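PDB 5Z87: EmGH1 from Erythrobacter marinus, which probably hydrolyses beta-glucosidic bonds as a member of glycoside hydrolase family 3, and carries bound magnesium ions in the crystal. Local coordinates for residues R513-A518 against Q561-E566; G441-S446 against V578-R583; E476-Q481 against V519-D524; R435-V440 against E464-Y469. All blocks are in the same frame, centred on the assembly; numbering follows the deposited sequence.

Contact 1. Residues R513-A518 against Q561-E566; sequences RLIAEA and QNELAE
E563 is the first residue of 561-566 to meet helix 508-522, receiving the CD1 methyl of I515 against its methylene chain, with CD1 3.9 Å from E563 CG. The two side chains cross at about a right angle. The carboxylate beyond runs on to a salt bridge with R512, so an aliphatic contact and a charged one are made by the same glutamate. At L564 the packing becomes closer: I515 CD1 lies 3.7 Å from the backbone N of L564, and I515 CG1 lies 3.8 Å from L564 CB. I515 reaches this far because CG1 stands anti to its carbonyl carbon (chi1 -74°) and CD1 continues the extended chain. One turn further along, A518 CB approaches L564 CD1 more loosely, at 4.4 Å. Cutting I515 back to an alanine is likely to open a gap beside L564 and leave the methylenes of E563 without their apolar neighbour. The helix segments run nearly parallel, 21° apart with axes 9.9 Å from each other. The pair packs on the central sheet of the family 3 C-terminal domain: L564 and A565 rest on strand 527-533, while N562, A565 and E566 touch helix 588-593 on the far flank.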
loop_
_atom_site.group_PDB
_atom_site.type_symbol
_atom_site.label_atom_id
_atom_site.label_comp_id
_atom_site.label_asym_id
_atom_site.label_seq_id
_atom_site.Cartn_x
_atom_site.Cartn_y
_atom_site.Cartn_z
ATOM N N ARG A 513 11.131 -4.587 -36.664
ATOM C CA ARG A 513 10.960 -5.101 -38.019
ATOM C C ARG A 513 9.516 -5.516 -38.262
ATOM O O ARG A 513 8.955 -5.236 -39.329
ATOM C CB ARG A 513 11.915 -6.271 -38.267
ATOM C CG ARG A 513 13.380 -5.912 -38.041
ATOM C CD ARG A 513 14.316 -6.978 -38.606
ATOM N NE ARG A 513 14.269 -8.234 -37.853
ATOM C CZ ARG A 513 15.036 -8.511 -36.795
ATOM N NH1 ARG A 513 14.923 -9.686 -36.179
ATOM N NH2 ARG A 513 15.915 -7.616 -36.350
ATOM N N LEU A 514 8.886 -6.163 -37.272
ATOM C CA LEU A 514 7.496 -6.570 -37.449
ATOM C C LEU A 514 6.573 -5.365 -37.537
ATOM O O LEU A 514 5.544 -5.425 -38.215
ATOM C CB LEU A 514 7.065 -7.498 -36.314
ATOM C CG LEU A 514 7.710 -8.885 -36.276
ATOM C CD1 LEU A 514 7.494 -9.545 -34.908
ATOM C CD2 LEU A 514 7.183 -9.776 -37.418
ATOM N N ILE A 515 6.926 -4.267 -36.865
ATOM C CA ILE A 515 6.128 -3.046 -36.954
ATOM C C ILE A 515 6.201 -2.463 -38.362
ATOM O O ILE A 515 5.174 -2.123 -38.965
ATOM C CB ILE A 515 6.592 -2.024 -35.900
ATOM C CG1 ILE A 515 6.138 -2.446 -34.502
ATOM C CG2 ILE A 515 6.071 -0.639 -36.249
ATOM C CD1 ILE A 515 6.819 -1.647 -33.396
ATOM N N ALA A 516 7.420 -2.334 -38.900
ATOM C CA ALA A 516 7.601 -1.875 -40.278
ATOM C C ALA A 516 6.790 -2.716 -41.262
ATOM O O ALA A 516 6.103 -2.179 -42.140
ATOM C CB ALA A 516 9.089 -1.901 -40.641
ATOM N N GLU A 517 6.829 -4.044 -41.112
ATOM C CA GLU A 517 6.067 -4.903 -42.016
ATOM C C GLU A 517 4.571 -4.630 -41.925
ATOM O O GLU A 517 3.869 -4.631 -42.945
ATOM C CB GLU A 517 6.356 -6.375 -41.724
ATOM C CG GLU A 517 7.669 -6.875 -42.304
ATOM C CD GLU A 517 8.022 -8.278 -41.839
ATOM O OE1 GLU A 517 9.235 -8.599 -41.788
ATOM O OE2 GLU A 517 7.089 -9.058 -41.525
ATOM N N ALA A 518 4.057 -4.403 -40.713
ATOM C CA ALA A 518 2.630 -4.137 -40.580
ATOM C C ALA A 518 2.275 -2.777 -41.161
ATOM O O ALA A 518 1.194 -2.609 -41.736
ATOM C CB ALA A 518 2.205 -4.223 -39.111
ATOM N N GLN A 561 4.182 -2.443 -27.903
ATOM C CA GLN A 561 2.825 -2.331 -28.424
ATOM C C GLN A 561 2.424 -0.877 -28.650
ATOM O O GLN A 561 1.681 -0.578 -29.590
ATOM C CB GLN A 561 1.841 -3.000 -27.471
ATOM C CG GLN A 561 1.963 -4.519 -27.345
ATOM C CD GLN A 561 0.963 -5.041 -26.332
ATOM O OE1 GLN A 561 -0.208 -5.250 -26.653
ATOM N NE2 GLN A 561 1.405 -5.190 -25.088
ATOM N N ASN A 562 2.871 0.039 -27.783
ATOM C CA ASN A 562 2.557 1.446 -28.008
ATOM C C ASN A 562 3.266 1.959 -29.251
ATOM O O ASN A 562 2.674 2.694 -30.047
ATOM C CB ASN A 562 2.933 2.289 -26.786
ATOM C CG ASN A 562 2.000 2.058 -25.614
ATOM O OD1 ASN A 562 0.803 1.829 -25.793
ATOM N ND2 ASN A 562 2.547 2.103 -24.410
ATOM N N GLU A 563 4.533 1.574 -29.427
ATOM C CA GLU A 563 5.246 1.866 -30.666
ATOM C C GLU A 563 4.442 1.407 -31.875
ATOM O O GLU A 563 4.200 2.184 -32.806
ATOM C CB GLU A 563 6.625 1.202 -30.644
ATOM C CG GLU A 563 7.575 1.739 -31.698
ATOM C CD GLU A 563 8.998 1.270 -31.503
ATOM O OE1 GLU A 563 9.350 0.882 -30.363
ATOM O OE2 GLU A 563 9.769 1.298 -32.494
ATOM N N LEU A 564 3.986 0.151 -31.858
ATOM C CA LEU A 564 3.196 -0.360 -32.974
ATOM C C LEU A 564 1.933 0.465 -33.177
ATOM O O LEU A 564 1.569 0.791 -34.316
ATOM C CB LEU A 564 2.838 -1.830 -32.738
ATOM C CG LEU A 564 1.724 -2.418 -33.612
ATOM C CD1 LEU A 564 2.181 -2.577 -35.080
ATOM C CD2 LEU A 564 1.225 -3.745 -33.038
ATOM N N ALA A 565 1.255 0.818 -32.082
ATOM C CA ALA A 565 -0.012 1.527 -32.197
ATOM C C ALA A 565 0.181 2.908 -32.802
ATOM O O ALA A 565 -0.578 3.317 -33.689
ATOM C CB ALA A 565 -0.681 1.632 -30.831
ATOM N N GLU A 566 1.189 3.642 -32.333
ATOM C CA GLU A 566 1.429 4.969 -32.887
ATOM C C GLU A 566 1.876 4.900 -34.347
ATOM O O GLU A 566 1.531 5.787 -35.140
ATOM C CB GLU A 566 2.455 5.710 -32.031
ATOM C CG GLU A 566 2.051 5.799 -30.568
ATOM C CD GLU A 566 2.961 6.706 -29.772
ATOM O OE1 GLU A 566 3.929 6.202 -29.147
ATOM O OE2 GLU A 566 2.706 7.930 -29.784
#

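Contact 2. Residues G441-S446 against V578-R583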
loop_
_atom_site.group_PDB
_atom_site.type_symbol
_atom_site.label_atom_id
_atom_site.label_comp_id
_atom_site.label_asym_id
_atom_site.label_seq_id
_atom_site.Cartn_x
_atom_site.Cartn_y
_atom_site.Cartn_z
ATOM N N GLY A 441 -1.618 -7.255 -34.434
ATOM C CA GLY A 441 -1.247 -7.171 -33.039
ATOM C C GLY A 441 -0.940 -8.513 -32.399
ATOM O O GLY A 441 -1.312 -9.579 -32.905
ATOM N N PRO A 442 -0.255 -8.484 -31.254
ATOM C CA PRO A 442 0.138 -9.748 -30.607
ATOM C C PRO A 442 -1.041 -10.612 -30.184
ATOM O O PRO A 442 -0.877 -11.831 -30.064
ATOM C CB PRO A 442 0.963 -9.284 -29.402
ATOM C CG PRO A 442 0.469 -7.891 -29.119
ATOM C CD PRO A 442 0.155 -7.306 -30.472
ATOM N N ASN A 443 -2.233 -10.047 -30.001
ATOM C CA ASN A 443 -3.382 -10.831 -29.570
ATOM C C ASN A 443 -4.450 -10.969 -30.649
ATOM O O ASN A 443 -5.630 -11.140 -30.334
ATOM C CB ASN A 443 -3.979 -10.235 -28.298
ATOM C CG ASN A 443 -3.033 -10.347 -27.128
ATOM O OD1 ASN A 443 -2.090 -11.148 -27.164
ATOM N ND2 ASN A 443 -3.246 -9.523 -26.099
ATOM N N ALA A 444 -4.058 -10.921 -31.924
ATOM C CA ALA A 444 -5.045 -11.034 -32.995
ATOM C C ALA A 444 -5.287 -12.484 -33.396
ATOM O O ALA A 444 -6.437 -12.940 -33.420
ATOM C CB ALA A 444 -4.611 -10.220 -34.223
ATOM N N ALA A 445 -4.214 -13.213 -33.705
ATOM C CA ALA A 445 -4.304 -14.549 -34.279
ATOM C C ALA A 445 -4.377 -15.648 -33.231
ATOM O O ALA A 445 -4.813 -16.760 -33.540
ATOM C CB ALA A 445 -3.097 -14.805 -35.188
ATOM N N SER A 446 -3.949 -15.356 -32.014
ATOM C CA SER A 446 -3.974 -16.274 -30.889
ATOM C C SER A 446 -5.282 -16.160 -30.106
ATOM O O SER A 446 -5.894 -15.090 -30.019
ATOM C CB SER A 446 -2.767 -15.988 -29.985
ATOM O OG SER A 446 -2.463 -14.588 -29.944
ATOM N N VAL A 578 -8.682 -3.077 -29.814
ATOM C CA VAL A 578 -9.341 -4.066 -28.958
ATOM C C VAL A 578 -8.318 -4.552 -27.931
ATOM O O VAL A 578 -7.253 -5.064 -28.301
ATOM C CB VAL A 578 -9.892 -5.249 -29.773
ATOM C CG1 VAL A 578 -10.739 -6.167 -28.883
ATOM C CG2 VAL A 578 -10.713 -4.749 -30.940
ATOM N N LEU A 579 -8.637 -4.407 -26.647
ATOM C CA LEU A 579 -7.714 -4.809 -25.588
ATOM C C LEU A 579 -8.052 -6.216 -25.097
ATOM O O LEU A 579 -9.191 -6.496 -24.702
ATOM C CB LEU A 579 -7.743 -3.816 -24.423
ATOM C CG LEU A 579 -7.240 -2.402 -24.715
ATOM C CD1 LEU A 579 -7.538 -1.489 -23.560
ATOM C CD2 LEU A 579 -5.767 -2.411 -24.986
ATOM N N ILE A 580 -7.048 -7.086 -25.112
ATOM C CA ILE A 580 -7.159 -8.466 -24.665
ATOM C C ILE A 580 -6.028 -8.687 -23.678
ATOM O O ILE A 580 -4.860 -8.442 -24.014
ATOM C CB ILE A 580 -7.080 -9.457 -25.845
ATOM C CG1 ILE A 580 -8.246 -9.199 -26.808
ATOM C CG2 ILE A 580 -7.076 -10.918 -25.363
ATOM C CD1 ILE A 580 -8.081 -9.863 -28.183
ATOM N N HIS A 581 -6.367 -9.128 -22.463
ATOM C CA HIS A 581 -5.454 -9.028 -21.317
ATOM C C HIS A 581 -6.104 -9.610 -20.061
ATOM O O HIS A 581 -7.329 -9.744 -19.977
ATOM C CB HIS A 581 -5.073 -7.568 -21.045
ATOM C CG HIS A 581 -6.259 -6.681 -20.811
ATOM N ND1 HIS A 581 -6.566 -6.151 -19.573
ATOM C CD2 HIS A 581 -7.223 -6.239 -21.655
ATOM C CE1 HIS A 581 -7.655 -5.409 -19.669
ATOM N NE2 HIS A 581 -8.082 -5.455 -20.918
ATOM N N GLY A 582 -5.262 -9.916 -19.070
ATOM C CA GLY A 582 -5.731 -10.360 -17.767
ATOM C C GLY A 582 -6.018 -9.251 -16.762
ATOM O O GLY A 582 -7.178 -8.906 -16.530
ATOM N N ARG A 583 -4.980 -8.691 -16.154
ATOM C CA ARG A 583 -5.163 -7.618 -15.169
ATOM C C ARG A 583 -5.744 -6.358 -15.811
ATOM O O ARG A 583 -5.599 -6.137 -17.017
ATOM C CB ARG A 583 -3.831 -7.264 -14.525
ATOM C CG ARG A 583 -2.822 -6.757 -15.553
ATOM C CD ARG A 583 -1.639 -6.056 -14.908
ATOM N NE ARG A 583 -0.999 -6.895 -13.895
ATOM C CZ ARG A 583 -0.148 -7.874 -14.177
ATOM N NH1 ARG A 583 0.170 -8.133 -15.445
ATOM N NH2 ARG A 583 0.394 -8.583 -13.190
#
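N443 meets I580 at one end of the mixed sheet in the alpha/beta C-terminal domain, where the loop after strand 436-440 faces the end of strand 574-580. Strand 527-533 lies between these two strands, and a backbone hydrogen bond between N443 and C531 ties the loop to it. The tight part is this one pair of buried residues. With its CG anti to the carbonyl carbon (chi1 -66°), N443 extends its amide alongside the isoleucine: ND2 is 3.8 Å from I580 CB and 2.8 Å from I580 O. The hydrogen bond of this amide nitrogen runs to G534 O, its strongest polar partner. The methyl end of the isoleucine reaches the backbone instead, I580 CD1 coming within 3.5 Å of N443 O, while N443 CB is 4.0 Å from I580 CB. A magnesium ion lies about 8 Å from the N443 side chain, too far to be ligated by it.

Away from this pair the segments diverge. A444 and A445 turn to Y479 of strand 476-480, A445 being partly exposed to solvent, and S446 OG is hydrogen-bonded to H448. In the other direction the chain leaves the strand at H581, whose ring is gripped at both nitrogens. NE2 is bonded to D599, and ND1 donates to R583 O over 2.7 Å with an N-H...O angle of 157°, the oxygen lying in the plane of the imidazole ring.

Contact 3. Residues E476-Q481 against V519-D524; sequences EVEYAQ and VATAQD
E478 and T521 form a surface contact between strand 476-480, an outermost strand of the mixed sheet, and the last turn of helix 508-522, which packs against that sheet. The glutamate leaves the strand with CG anti to the backbone N (chi1 -158°) and an extended chain, which brings the carboxylate obliquely over the threonine methyl. T521 CG2 is 3.2 Å from E478 OE2 and 3.5 Å from E478 CD, a close van der Waals approach. The methyl is presented here because T521 OG1 turns back along its own helix to bond E517 O, one turn earlier. Just past the helix, D524 brings a second acid near, with its OD1 4.4 Å from E478 OE1. Two such carboxylates would probably repel each other, but K436 of the adjoining strand lies between them, its salt bridges to both modelled implausibly short, and probably offsets their charge. A leucine in place of E478 would probably leave K436 with D524 alone of the pair. Further along the strand, A480 packs on A518 of the same helix, and T521 also touches L438. Helices laid over a largely parallel sheet in this way are characteristic of the alpha/beta sandwich of the family 3 C-terminal domain.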
loop_
_atom_site.group_PDB
_atom_site.type_symbol
_atom_site.label_atom_id
_atom_site.label_comp_id
_atom_site.label_asym_id
_atom_site.label_seq_id
_atom_site.Cartn_x
_atom_site.Cartn_y
_atom_site.Cartn_z
ATOM N N GLU A 476 -12.527 -7.788 -47.471
ATOM C CA GLU A 476 -11.285 -8.525 -47.326
ATOM C C GLU A 476 -10.635 -8.245 -45.976
ATOM O O GLU A 476 -10.817 -7.175 -45.385
ATOM C CB GLU A 476 -10.319 -8.151 -48.449
ATOM C CG GLU A 476 -9.087 -9.019 -48.540
ATOM C CD GLU A 476 -8.190 -8.609 -49.689
ATOM O OE1 GLU A 476 -6.949 -8.727 -49.550
ATOM O OE2 GLU A 476 -8.734 -8.166 -50.729
ATOM N N VAL A 477 -9.860 -9.221 -45.502
ATOM C CA VAL A 477 -9.118 -9.130 -44.253
ATOM C C VAL A 477 -7.688 -9.575 -44.519
ATOM O O VAL A 477 -7.466 -10.634 -45.114
ATOM C CB VAL A 477 -9.756 -9.994 -43.145
ATOM C CG1 VAL A 477 -8.712 -10.426 -42.114
ATOM C CG2 VAL A 477 -10.897 -9.246 -42.482
ATOM N N GLU A 478 -6.722 -8.764 -44.101
ATOM C CA GLU A 478 -5.342 -9.211 -44.015
ATOM C C GLU A 478 -4.889 -9.176 -42.563
ATOM O O GLU A 478 -5.470 -8.482 -41.726
ATOM C CB GLU A 478 -4.403 -8.364 -44.879
ATOM C CG GLU A 478 -3.118 -9.106 -45.237
ATOM C CD GLU A 478 -2.434 -8.548 -46.467
ATOM O OE1 GLU A 478 -3.141 -8.022 -47.358
ATOM O OE2 GLU A 478 -1.189 -8.643 -46.544
ATOM N N TYR A 479 -3.848 -9.948 -42.272
ATOM C CA TYR A 479 -3.353 -10.105 -40.918
ATOM C C TYR A 479 -1.867 -9.816 -40.901
ATOM O O TYR A 479 -1.136 -10.232 -41.801
ATOM C CB TYR A 479 -3.603 -11.524 -40.376
ATOM C CG TYR A 479 -2.685 -11.904 -39.229
ATOM C CD1 TYR A 479 -2.860 -11.365 -37.960
ATOM C CD2 TYR A 479 -1.637 -12.792 -39.418
ATOM C CE1 TYR A 479 -2.016 -11.706 -36.914
ATOM C CE2 TYR A 479 -0.791 -13.139 -38.382
ATOM C CZ TYR A 479 -0.987 -12.597 -37.125
ATOM O OH TYR A 479 -0.143 -12.948 -36.087
ATOM N N ALA A 480 -1.435 -9.096 -39.877
ATOM C CA ALA A 480 -0.029 -8.890 -39.586
ATOM C C ALA A 480 0.206 -9.119 -38.099
ATOM O O ALA A 480 -0.643 -8.786 -37.267
ATOM C CB ALA A 480 0.425 -7.475 -39.994
ATOM N N GLN A 481 1.354 -9.708 -37.770
ATOM C CA GLN A 481 1.725 -9.891 -36.369
ATOM C C GLN A 481 1.767 -8.552 -35.625
ATOM O O GLN A 481 1.220 -8.418 -34.522
ATOM C CB GLN A 481 3.075 -10.613 -36.292
ATOM C CG GLN A 481 3.608 -10.840 -34.887
ATOM C CD GLN A 481 2.775 -11.827 -34.089
ATOM O OE1 GLN A 481 2.043 -12.651 -34.649
ATOM N NE2 GLN A 481 2.879 -11.743 -32.768
ATOM N N VAL A 519 3.163 -1.792 -40.998
ATOM C CA VAL A 519 2.965 -0.486 -41.624
ATOM C C VAL A 519 2.789 -0.637 -43.137
ATOM O O VAL A 519 1.840 -0.105 -43.727
ATOM C CB VAL A 519 4.138 0.451 -41.286
ATOM C CG1 VAL A 519 4.103 1.685 -42.184
ATOM C CG2 VAL A 519 4.110 0.848 -39.806
ATOM N N ALA A 520 3.696 -1.382 -43.780
ATOM C CA ALA A 520 3.597 -1.621 -45.222
ATOM C C ALA A 520 2.276 -2.287 -45.590
ATOM O O ALA A 520 1.553 -1.814 -46.478
ATOM C CB ALA A 520 4.773 -2.477 -45.690
ATOM N N THR A 521 1.940 -3.387 -44.912
ATOM C CA THR A 521 0.683 -4.083 -45.175
ATOM C C THR A 521 -0.529 -3.168 -45.008
ATOM O O THR A 521 -1.561 -3.373 -45.658
ATOM C CB THR A 521 0.573 -5.290 -44.243
ATOM O OG1 THR A 521 1.782 -6.057 -44.318
ATOM C CG2 THR A 521 -0.619 -6.163 -44.598
ATOM N N ALA A 522 -0.426 -2.160 -44.147
ATOM C CA ALA A 522 -1.574 -1.313 -43.838
ATOM C C ALA A 522 -1.880 -0.279 -44.922
ATOM O O ALA A 522 -2.988 0.277 -44.926
ATOM C CB ALA A 522 -1.344 -0.611 -42.492
ATOM N N GLN A 523 -0.943 -0.033 -45.849
ATOM C CA GLN A 523 -1.094 1.066 -46.801
ATOM C C GLN A 523 -2.332 0.894 -47.673
ATOM O O GLN A 523 -2.997 1.877 -48.014
ATOM C CB GLN A 523 0.156 1.182 -47.668
ATOM C CG GLN A 523 1.443 1.373 -46.881
ATOM C CD GLN A 523 1.520 2.724 -46.182
ATOM O OE1 GLN A 523 0.701 3.621 -46.427
ATOM N NE2 GLN A 523 2.502 2.871 -45.289
ATOM N N ASP A 524 -2.671 -0.341 -48.031
ATOM C CA ASP A 524 -3.822 -0.609 -48.884
ATOM C C ASP A 524 -5.095 -0.916 -48.098
ATOM O O ASP A 524 -6.130 -1.209 -48.708
ATOM C CB ASP A 524 -3.508 -1.759 -49.852
ATOM C CG ASP A 524 -2.752 -2.897 -49.186
ATOM O OD1 ASP A 524 -3.398 -3.819 -48.644
ATOM O OD2 ASP A 524 -1.502 -2.858 -49.190
#

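Contact 4. Residues R435-V440 against E464-Y469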
loop_
_atom_site.group_PDB
_atom_site.type_symbol
_atom_site.label_atom_id
_atom_site.label_comp_id
_atom_site.label_asym_id
_atom_site.label_seq_id
_atom_site.Cartn_x
_atom_site.Cartn_y
_atom_site.Cartn_z
ATOM N N ARG A 435 -13.717 -2.230 -47.296
ATOM C CA ARG A 435 -13.148 -3.020 -48.376
ATOM C C ARG A 435 -12.023 -3.934 -47.911
ATOM O O ARG A 435 -12.079 -5.144 -48.144
ATOM C CB ARG A 435 -12.651 -2.110 -49.516
ATOM C CG ARG A 435 -11.568 -2.771 -50.382
ATOM C CD ARG A 435 -11.227 -1.996 -51.666
ATOM N NE ARG A 435 -10.005 -1.194 -51.549
ATOM C CZ ARG A 435 -8.783 -1.675 -51.308
ATOM N NH1 ARG A 435 -8.576 -2.978 -51.163
ATOM N NH2 ARG A 435 -7.753 -0.843 -51.217
ATOM N N LYS A 436 -10.996 -3.403 -47.249
ATOM C CA LYS A 436 -9.851 -4.219 -46.844
ATOM C C LYS A 436 -9.423 -3.830 -45.434
ATOM O O LYS A 436 -8.890 -2.736 -45.222
ATOM C CB LYS A 436 -8.692 -4.066 -47.822
ATOM C CG LYS A 436 -7.619 -5.125 -47.660
ATOM C CD LYS A 436 -6.459 -4.891 -48.618
ATOM C CE LYS A 436 -5.550 -6.108 -48.687
ATOM N NZ LYS A 436 -4.235 -5.881 -48.015
ATOM N N MET A 437 -9.623 -4.740 -44.480
ATOM C CA MET A 437 -9.320 -4.503 -43.074
ATOM C C MET A 437 -8.055 -5.248 -42.671
ATOM O O MET A 437 -7.936 -6.453 -42.916
ATOM C CB MET A 437 -10.488 -4.943 -42.194
ATOM C CG MET A 437 -10.126 -5.070 -40.724
ATOM S SD MET A 437 -11.363 -5.955 -39.766
ATOM C CE MET A 437 -12.833 -4.962 -39.946
ATOM N N LEU A 438 -7.112 -4.527 -42.062
ATOM C CA LEU A 438 -5.929 -5.133 -41.461
ATOM C C LEU A 438 -6.219 -5.464 -40.000
ATOM O O LEU A 438 -6.577 -4.573 -39.222
ATOM C CB LEU A 438 -4.730 -4.194 -41.544
ATOM C CG LEU A 438 -3.517 -4.619 -40.707
ATOM C CD1 LEU A 438 -2.872 -5.880 -41.273
ATOM C CD2 LEU A 438 -2.501 -3.500 -40.592
ATOM N N VAL A 439 -6.078 -6.736 -39.635
ATOM C CA VAL A 439 -6.166 -7.186 -38.248
ATOM C C VAL A 439 -4.747 -7.475 -37.784
ATOM O O VAL A 439 -4.086 -8.369 -38.324
ATOM C CB VAL A 439 -7.067 -8.425 -38.113
ATOM C CG1 VAL A 439 -7.153 -8.881 -36.662
ATOM C CG2 VAL A 439 -8.459 -8.121 -38.645
ATOM N N VAL A 440 -4.269 -6.717 -36.792
ATOM C CA VAL A 440 -2.853 -6.684 -36.444
ATOM C C VAL A 440 -2.681 -6.610 -34.930
ATOM O O VAL A 440 -3.472 -5.972 -34.227
ATOM C CB VAL A 440 -2.160 -5.487 -37.132
ATOM C CG1 VAL A 440 -3.000 -4.243 -36.940
ATOM C CG2 VAL A 440 -0.762 -5.259 -36.577
ATOM N N GLU A 464 -9.830 -14.725 -36.451
ATOM C CA GLU A 464 -10.797 -15.684 -36.970
ATOM C C GLU A 464 -12.215 -15.133 -36.918
ATOM O O GLU A 464 -13.004 -15.331 -37.851
ATOM C CB GLU A 464 -10.701 -16.990 -36.181
ATOM C CG GLU A 464 -11.496 -18.126 -36.799
ATOM C CD GLU A 464 -11.574 -19.347 -35.900
ATOM O OE1 GLU A 464 -10.508 -19.846 -35.452
ATOM O OE2 GLU A 464 -12.712 -19.796 -35.636
ATOM N N GLY A 465 -12.564 -14.442 -35.834
ATOM C CA GLY A 465 -13.899 -13.879 -35.745
ATOM C C GLY A 465 -14.150 -12.827 -36.807
ATOM O O GLY A 465 -15.244 -12.746 -37.371
ATOM N N LEU A 466 -13.137 -12.020 -37.102
ATOM C CA LEU A 466 -13.271 -10.997 -38.129
ATOM C C LEU A 466 -13.223 -11.594 -39.538
ATOM O O LEU A 466 -13.950 -11.140 -40.432
ATOM C CB LEU A 466 -12.187 -9.939 -37.933
ATOM C CG LEU A 466 -12.562 -8.904 -36.868
ATOM C CD1 LEU A 466 -11.369 -8.023 -36.542
ATOM C CD2 LEU A 466 -13.774 -8.067 -37.308
ATOM N N GLN A 467 -12.386 -12.615 -39.757
ATOM C CA GLN A 467 -12.387 -13.307 -41.045
ATOM C C GLN A 467 -13.764 -13.878 -41.361
ATOM O O GLN A 467 -14.272 -13.725 -42.477
ATOM C CB GLN A 467 -11.351 -14.422 -41.048
ATOM C CG GLN A 467 -9.918 -13.960 -41.176
ATOM C CD GLN A 467 -8.956 -15.089 -40.833
ATOM O OE1 GLN A 467 -9.329 -16.041 -40.144
ATOM N NE2 GLN A 467 -7.724 -14.991 -41.308
ATOM N N ALA A 468 -14.386 -14.540 -40.383
ATOM C CA ALA A 468 -15.709 -15.108 -40.612
ATOM C C ALA A 468 -16.741 -14.026 -40.862
ATOM O O ALA A 468 -17.678 -14.236 -41.639
ATOM C CB ALA A 468 -16.135 -15.967 -39.425
ATOM N N TYR A 469 -16.589 -12.870 -40.210
ATOM C CA TYR A 469 -17.504 -11.764 -40.449
ATOM C C TYR A 469 -17.305 -11.179 -41.843
ATOM O O TYR A 469 -18.278 -10.847 -42.530
ATOM C CB TYR A 469 -17.316 -10.684 -39.384
ATOM C CG TYR A 469 -18.499 -9.758 -39.304
ATOM C CD1 TYR A 469 -18.615 -8.678 -40.168
ATOM C CD2 TYR A 469 -19.516 -9.972 -38.380
ATOM C CE1 TYR A 469 -19.704 -7.833 -40.110
ATOM C CE2 TYR A 469 -20.604 -9.126 -38.309
ATOM C CZ TYR A 469 -20.696 -8.063 -39.189
ATOM O OH TYR A 469 -21.776 -7.215 -39.144
#
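V439 and L466 mark the nearest backbone approach of the two segments, their CA atoms 8.1 Å apart. They join the first strand and the helix of a beta-alpha-beta unit, in which strand 436-440 leads through helix 462-473 to the neighbouring parallel strand 476-480. M437 and V439, two residues apart on the strand, both direct their side chains at the helix, whereas L438 packs against T521 and A522 on the other face of the sheet. A single leucine receives them. L466 holds CG anti to its carbonyl carbon (chi1 -82°), which carries its branched end toward the strand, and the contact is purely apolar and buried. The methionine lies across the leucine at about a right angle, bent at its last torsion (chi3 -61°); its SD is 4.0 Å from L466 CD2, and its CE follows at 4.2 Å from the same methyl. Around this core, M437 also touches F616, a ring that stacks with Y469 of the helix, and V439 packs on A444. The CD1 methyl of L466 is shared by both strand residues, sitting 3.8 Å from M437 SD and 3.6 Å from V439 CG2.

How the contacts relate
All four contacts belong to the C-terminal domain and gather about its six-stranded mixed sheet, with centres 10 to 18 Å apart. Contact 4 closes first along the chain; contacts 1 and 3 follow and interleave, both using helix 508-522, and contact 2 spans them, running from just after strand 436-440 to strand 574-580. Contacts 1 and 3 lie on one face of the sheet and contact 4 on the other, with helix 462-473. Contacts 3 and 4 are the nearest pair, linked through K436. Contact 2 lies at the strand ends, its loop touching L564 and Y479. Together they join helices to both faces of the sheet and a loop to one end, away from the pocket holding dithiothreitol.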